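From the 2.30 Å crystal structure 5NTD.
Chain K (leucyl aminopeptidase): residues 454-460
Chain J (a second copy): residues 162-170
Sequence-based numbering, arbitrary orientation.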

ATOM      1  N   LYS K 454       6.983 -16.160 -21.834  1.00 25.82           N
ATOM      2  CA  LYS K 454       5.909 -16.588 -22.769  1.00 25.32           C
ATOM      3  C   LYS K 454       4.868 -15.466 -22.969  1.00 25.68           C
ATOM      4  O   LYS K 454       4.500 -14.756 -22.031  1.00 25.97           O
ATOM      5  CB  LYS K 454       5.229 -17.875 -22.318  1.00 25.09           C
ATOM      6  N   SER K 455       4.499 -15.243 -24.219  1.00 25.79           N
ATOM      7  CA  SER K 455       3.519 -14.229 -24.606  1.00 26.07           C
ATOM      8  C   SER K 455       2.441 -14.859 -25.463  1.00 25.60           C
ATOM      9  O   SER K 455       2.709 -15.715 -26.267  1.00 26.81           O
ATOM     10  CB  SER K 455       4.188 -13.095 -25.380  1.00 25.66           C
ATOM     11  OG  SER K 455       3.241 -12.211 -25.990  1.00 26.34           O
ATOM     12  N   ASN K 456       1.221 -14.414 -25.297  1.00 25.72           N
ATOM     13  CA  ASN K 456       0.132 -14.875 -26.161  1.00 27.06           C
ATOM     14  C   ASN K 456       0.317 -14.476 -27.638  1.00 28.31           C
ATOM     15  O   ASN K 456      -0.042 -15.210 -28.538  1.00 30.29           O
ATOM     16  CB  ASN K 456      -1.221 -14.313 -25.696  1.00 27.05           C
ATOM     17  CG  ASN K 456      -1.757 -14.998 -24.460  1.00 27.15           C
ATOM     18  OD1 ASN K 456      -1.466 -16.149 -24.197  1.00 27.20           O
ATOM     19  ND2 ASN K 456      -2.621 -14.298 -23.732  1.00 27.69           N
ATOM     20  N   HIS K 457       0.821 -13.282 -27.858  1.00 28.92           N
ATOM     21  CA  HIS K 457       0.774 -12.657 -29.198  1.00 30.10           C
ATOM     22  C   HIS K 457       2.104 -12.263 -29.814  1.00 28.70           C
ATOM     23  O   HIS K 457       2.195 -12.058 -31.007  1.00 28.69           O
ATOM     24  CB  HIS K 457      -0.106 -11.399 -29.178  1.00 30.41           C
ATOM     25  CG  HIS K 457      -1.465 -11.626 -28.619  1.00 30.43           C
ATOM     26  ND1 HIS K 457      -2.312 -12.593 -29.098  1.00 31.45           N
ATOM     27  CD2 HIS K 457      -2.099 -11.057 -27.578  1.00 30.64           C
ATOM     28  CE1 HIS K 457      -3.425 -12.583 -28.395  1.00 30.33           C
ATOM     29  NE2 HIS K 457      -3.316 -11.666 -27.464  1.00 29.42           N
ATOM     30  N   ALA K 458       3.103 -12.115 -28.976  1.00 28.52           N
ATOM     31  CA  ALA K 458       4.453 -11.720 -29.432  1.00 27.96           C
ATOM     32  C   ALA K 458       5.395 -12.871 -29.188  1.00 27.36           C
ATOM     33  O   ALA K 458       5.036 -13.844 -28.519  1.00 28.71           O
ATOM     34  CB  ALA K 458       4.935 -10.472 -28.721  1.00 26.86           C
ATOM     35  N   ASP K 459       6.604 -12.760 -29.715  1.00 27.38           N
ATOM     36  CA  ASP K 459       7.613 -13.820 -29.488  1.00 26.69           C
ATOM     37  C   ASP K 459       7.908 -13.951 -28.012  1.00 24.67           C
ATOM     38  O   ASP K 459       8.126 -15.046 -27.526  1.00 23.90           O
ATOM     39  CB  ASP K 459       8.901 -13.577 -30.271  1.00 27.56           C
ATOM     40  CG  ASP K 459       8.698 -13.686 -31.762  1.00 27.29           C
ATOM     41  OD1 ASP K 459       7.961 -14.569 -32.206  1.00 26.19           O
ATOM     42  OD2 ASP K 459       9.247 -12.823 -32.475  1.00 29.74           O
ATOM     43  N   MET K 460       7.901 -12.830 -27.327  1.00 23.59           N
ATOM     44  CA  MET K 460       8.195 -12.803 -25.900  1.00 25.13           C
ATOM     45  C   MET K 460       7.628 -11.575 -25.240  1.00 24.45           C
ATOM     46  O   MET K 460       7.289 -10.620 -25.874  1.00 26.10           O
ATOM     47  CB  MET K 460       9.727 -12.859 -25.641  1.00 25.34           C
ATOM     48  CG  MET K 460      10.451 -11.584 -26.037  1.00 26.10           C
ATOM     49  SD  MET K 460      12.238 -11.726 -26.075  1.00 26.37           S
ATOM     50  CE  MET K 460      12.430 -12.615 -27.592  1.00 28.74           C
TER
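Chain J, residues 162-170: KHNFSAKDG

Residues 162-170 of chain J, the second copy, lie against 454-460 of chain K mostly as loop on loop. The contact buries 419 Å², summed over both sides. Register follows from the CA positions: H457(K) pairs with S166(J) at 5.0 Å between CA atoms, and A458(K) with A167(J) at 4.8 Å, so numbering rises in the same sense along both chains at this point.

One backbone-to-backbone hydrogen bond accompanies that register, from A167(J) N to H457(K) O at 2.7 Å with an angle of 149° at the hydrogen. K168(J) N also approaches H457(K) O, at 3.3 Å, but its angle is poor; this amide instead donates to S166(J) OG (3.1 Å, 163°), which the t rotamer of that serine brings within reach. On chain K, the t rotamer of S455(K) has a similar effect: its OG accepts from H457(K) N at 3.2 Å and from A458(K) N at 3.0 Å, bracing the turn of the main chain.

K168(J) makes the longest reach. Its CA-CB bond points sideways, yet chi1 m followed by two t torsions extends the chain, and chi4 at -70° (m) turns the ammonium so that K168(J) NZ donates to both S455(K) O and A458(K) O, each at 2.8 Å. Two carbonyls three positions apart in sequence thus converge on one lysine, whose CE also lies 3.5 Å from N456(K) O.

D459(K) likewise starts sideways, but its m rotamer carries the carboxylate closer. D459(K) OD1 accepts from D169(J) N at 2.8 Å and 162°, and lies 3.3 Å from K168(J) CA. The same D459(K) OD1 stands 3.8 Å from D169(J) OD1, a proximity of like charges; OD2 of each aspartate is hydrogen-bonded elsewhere in the structure.

H457(K) loses the most surface to the other stretch, 108 Å². With chi1 at -53° (m) and chi2 at -55°, its imidazole lies near two aromatic rings. F165(J), chi1 t, presents its edge toward the imidazole face in an offset edge-to-face pair, with centroids 5.9 Å apart and planes at 75°; its CE2 comes 4.1 Å from H457(K) CB. The H163(J) ring is oblique, at 44° with centroids also 5.9 Å apart, and its ND1 lies 4.0 Å from H457(K) CE1, near the plane of the H457(K) ring. A water spans the remaining gap, donating to F165(J) O at 2.7 Å and N456(K) O at 3.1 Å and hydrogen-bonding to H457(K) ND1 at 2.7 Å.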

ATOM      1  N   LYS J 162      -5.986 -20.712 -31.961  1.00 34.61           N
ATOM      2  CA  LYS J 162      -5.024 -19.619 -32.127  1.00 35.16           C
ATOM      3  C   LYS J 162      -5.678 -18.424 -32.775  1.00 33.55           C
ATOM      4  O   LYS J 162      -6.573 -18.569 -33.590  1.00 31.82           O
ATOM      5  CB  LYS J 162      -3.859 -20.076 -32.940  1.00 37.50           C
ATOM      6  CG  LYS J 162      -3.092 -21.169 -32.249  1.00 42.29           C
ATOM      7  CD  LYS J 162      -1.627 -20.853 -32.298  1.00 47.38           C
ATOM      8  CE  LYS J 162      -0.816 -21.708 -31.350  1.00 53.95           C
ATOM      9  NZ  LYS J 162      -1.169 -23.147 -31.434  1.00 59.33           N
ATOM     10  N   HIS J 163      -5.286 -17.245 -32.336  1.00 31.04           N
ATOM     11  CA  HIS J 163      -5.984 -16.015 -32.731  1.00 30.96           C
ATOM     12  C   HIS J 163      -5.452 -15.508 -34.051  1.00 28.87           C
ATOM     13  O   HIS J 163      -4.263 -15.620 -34.354  1.00 30.91           O
ATOM     14  CB  HIS J 163      -5.855 -14.912 -31.654  1.00 32.58           C
ATOM     15  CG  HIS J 163      -6.569 -15.219 -30.379  1.00 31.65           C
ATOM     16  ND1 HIS J 163      -6.952 -14.241 -29.495  1.00 31.86           N
ATOM     17  CD2 HIS J 163      -7.008 -16.390 -29.867  1.00 31.00           C
ATOM     18  CE1 HIS J 163      -7.574 -14.802 -28.479  1.00 31.94           C
ATOM     19  NE2 HIS J 163      -7.614 -16.109 -28.680  1.00 30.58           N
ATOM     20  N   ASN J 164      -6.333 -14.913 -34.829  1.00 27.46           N
ATOM     21  CA  ASN J 164      -5.923 -14.369 -36.134  1.00 27.70           C
ATOM     22  C   ASN J 164      -4.911 -13.224 -35.983  1.00 28.19           C
ATOM     23  O   ASN J 164      -4.090 -13.005 -36.841  1.00 27.67           O
ATOM     24  CB  ASN J 164      -7.112 -13.946 -36.977  1.00 27.26           C
ATOM     25  CG  ASN J 164      -7.801 -12.739 -36.437  1.00 26.17           C
ATOM     26  OD1 ASN J 164      -7.388 -11.605 -36.670  1.00 24.90           O
ATOM     27  ND2 ASN J 164      -8.911 -12.975 -35.747  1.00 26.86           N
ATOM     28  N   PHE J 165      -5.010 -12.493 -34.876  1.00 28.57           N
ATOM     29  CA  PHE J 165      -3.993 -11.502 -34.544  1.00 28.01           C
ATOM     30  C   PHE J 165      -2.753 -12.174 -33.966  1.00 27.51           C
ATOM     31  O   PHE J 165      -2.817 -12.884 -32.976  1.00 27.41           O
ATOM     32  CB  PHE J 165      -4.449 -10.417 -33.578  1.00 28.47           C
ATOM     33  CG  PHE J 165      -3.357  -9.430 -33.283  1.00 28.97           C
ATOM     34  CD1 PHE J 165      -3.121  -8.378 -34.147  1.00 28.66           C
ATOM     35  CD2 PHE J 165      -2.473  -9.646 -32.225  1.00 28.44           C
ATOM     36  CE1 PHE J 165      -2.062  -7.512 -33.920  1.00 29.37           C
ATOM     37  CE2 PHE J 165      -1.413  -8.798 -32.016  1.00 28.06           C
ATOM     38  CZ  PHE J 165      -1.211  -7.726 -32.854  1.00 27.91           C
ATOM     39  N   SER J 166      -1.627 -11.928 -34.611  1.00 26.80           N
ATOM     40  CA  SER J 166      -0.328 -12.437 -34.119  1.00 27.24           C
ATOM     41  C   SER J 166       0.843 -11.585 -34.552  1.00 26.34           C
ATOM     42  O   SER J 166       0.841 -11.010 -35.637  1.00 27.81           O
ATOM     43  CB  SER J 166      -0.081 -13.863 -34.562  1.00 26.67           C
ATOM     44  OG  SER J 166       1.093 -14.363 -33.970  1.00 26.89           O
ATOM     45  N   ALA J 167       1.804 -11.476 -33.656  1.00 25.72           N
ATOM     46  CA  ALA J 167       3.098 -10.815 -33.925  1.00 25.50           C
ATOM     47  C   ALA J 167       4.260 -11.799 -33.821  1.00 26.17           C
ATOM     48  O   ALA J 167       5.424 -11.426 -33.881  1.00 24.89           O
ATOM     49  CB  ALA J 167       3.306  -9.659 -32.997  1.00 25.35           C
ATOM     50  N   LYS J 168       3.934 -13.075 -33.677  1.00 27.08           N
ATOM     51  CA  LYS J 168       4.969 -14.129 -33.547  1.00 28.70           C
ATOM     52  C   LYS J 168       5.627 -14.480 -34.893  1.00 30.53           C
ATOM     53  O   LYS J 168       4.967 -14.433 -35.949  1.00 31.54           O
ATOM     54  CB  LYS J 168       4.392 -15.412 -32.955  1.00 28.65           C
ATOM     55  CG  LYS J 168       3.982 -15.329 -31.509  1.00 28.50           C
ATOM     56  CD  LYS J 168       3.442 -16.670 -31.052  1.00 27.80           C
ATOM     57  CE  LYS J 168       2.922 -16.632 -29.634  1.00 27.95           C
ATOM     58  NZ  LYS J 168       4.016 -16.474 -28.647  1.00 28.52           N
ATOM     59  N   ASP J 169       6.906 -14.817 -34.838  1.00 29.87           N
ATOM     60  CA  ASP J 169       7.610 -15.484 -35.959  1.00 31.93           C
ATOM     61  C   ASP J 169       7.452 -14.796 -37.305  1.00 31.66           C
ATOM     62  O   ASP J 169       7.002 -15.378 -38.257  1.00 31.65           O
ATOM     63  CB  ASP J 169       7.159 -16.947 -36.065  1.00 32.19           C
ATOM     64  CG  ASP J 169       7.454 -17.730 -34.787  1.00 33.37           C
ATOM     65  OD1 ASP J 169       8.608 -17.638 -34.306  1.00 39.46           O
ATOM     66  OD2 ASP J 169       6.575 -18.441 -34.251  1.00 32.46           O
ATOM     67  N   GLY J 170       7.734 -13.513 -37.329  1.00 33.55           N
ATOM     68  CA  GLY J 170       7.684 -12.706 -38.577  1.00 32.54           C
ATOM     69  C   GLY J 170       6.320 -12.248 -39.035  1.00 33.79           C
ATOM     70  O   GLY J 170       6.212 -11.448 -39.963  1.00 34.03           O
TER
HETATM   71  O   HOH W   1      -1.885 -14.488 -30.970  1.00 37.07           O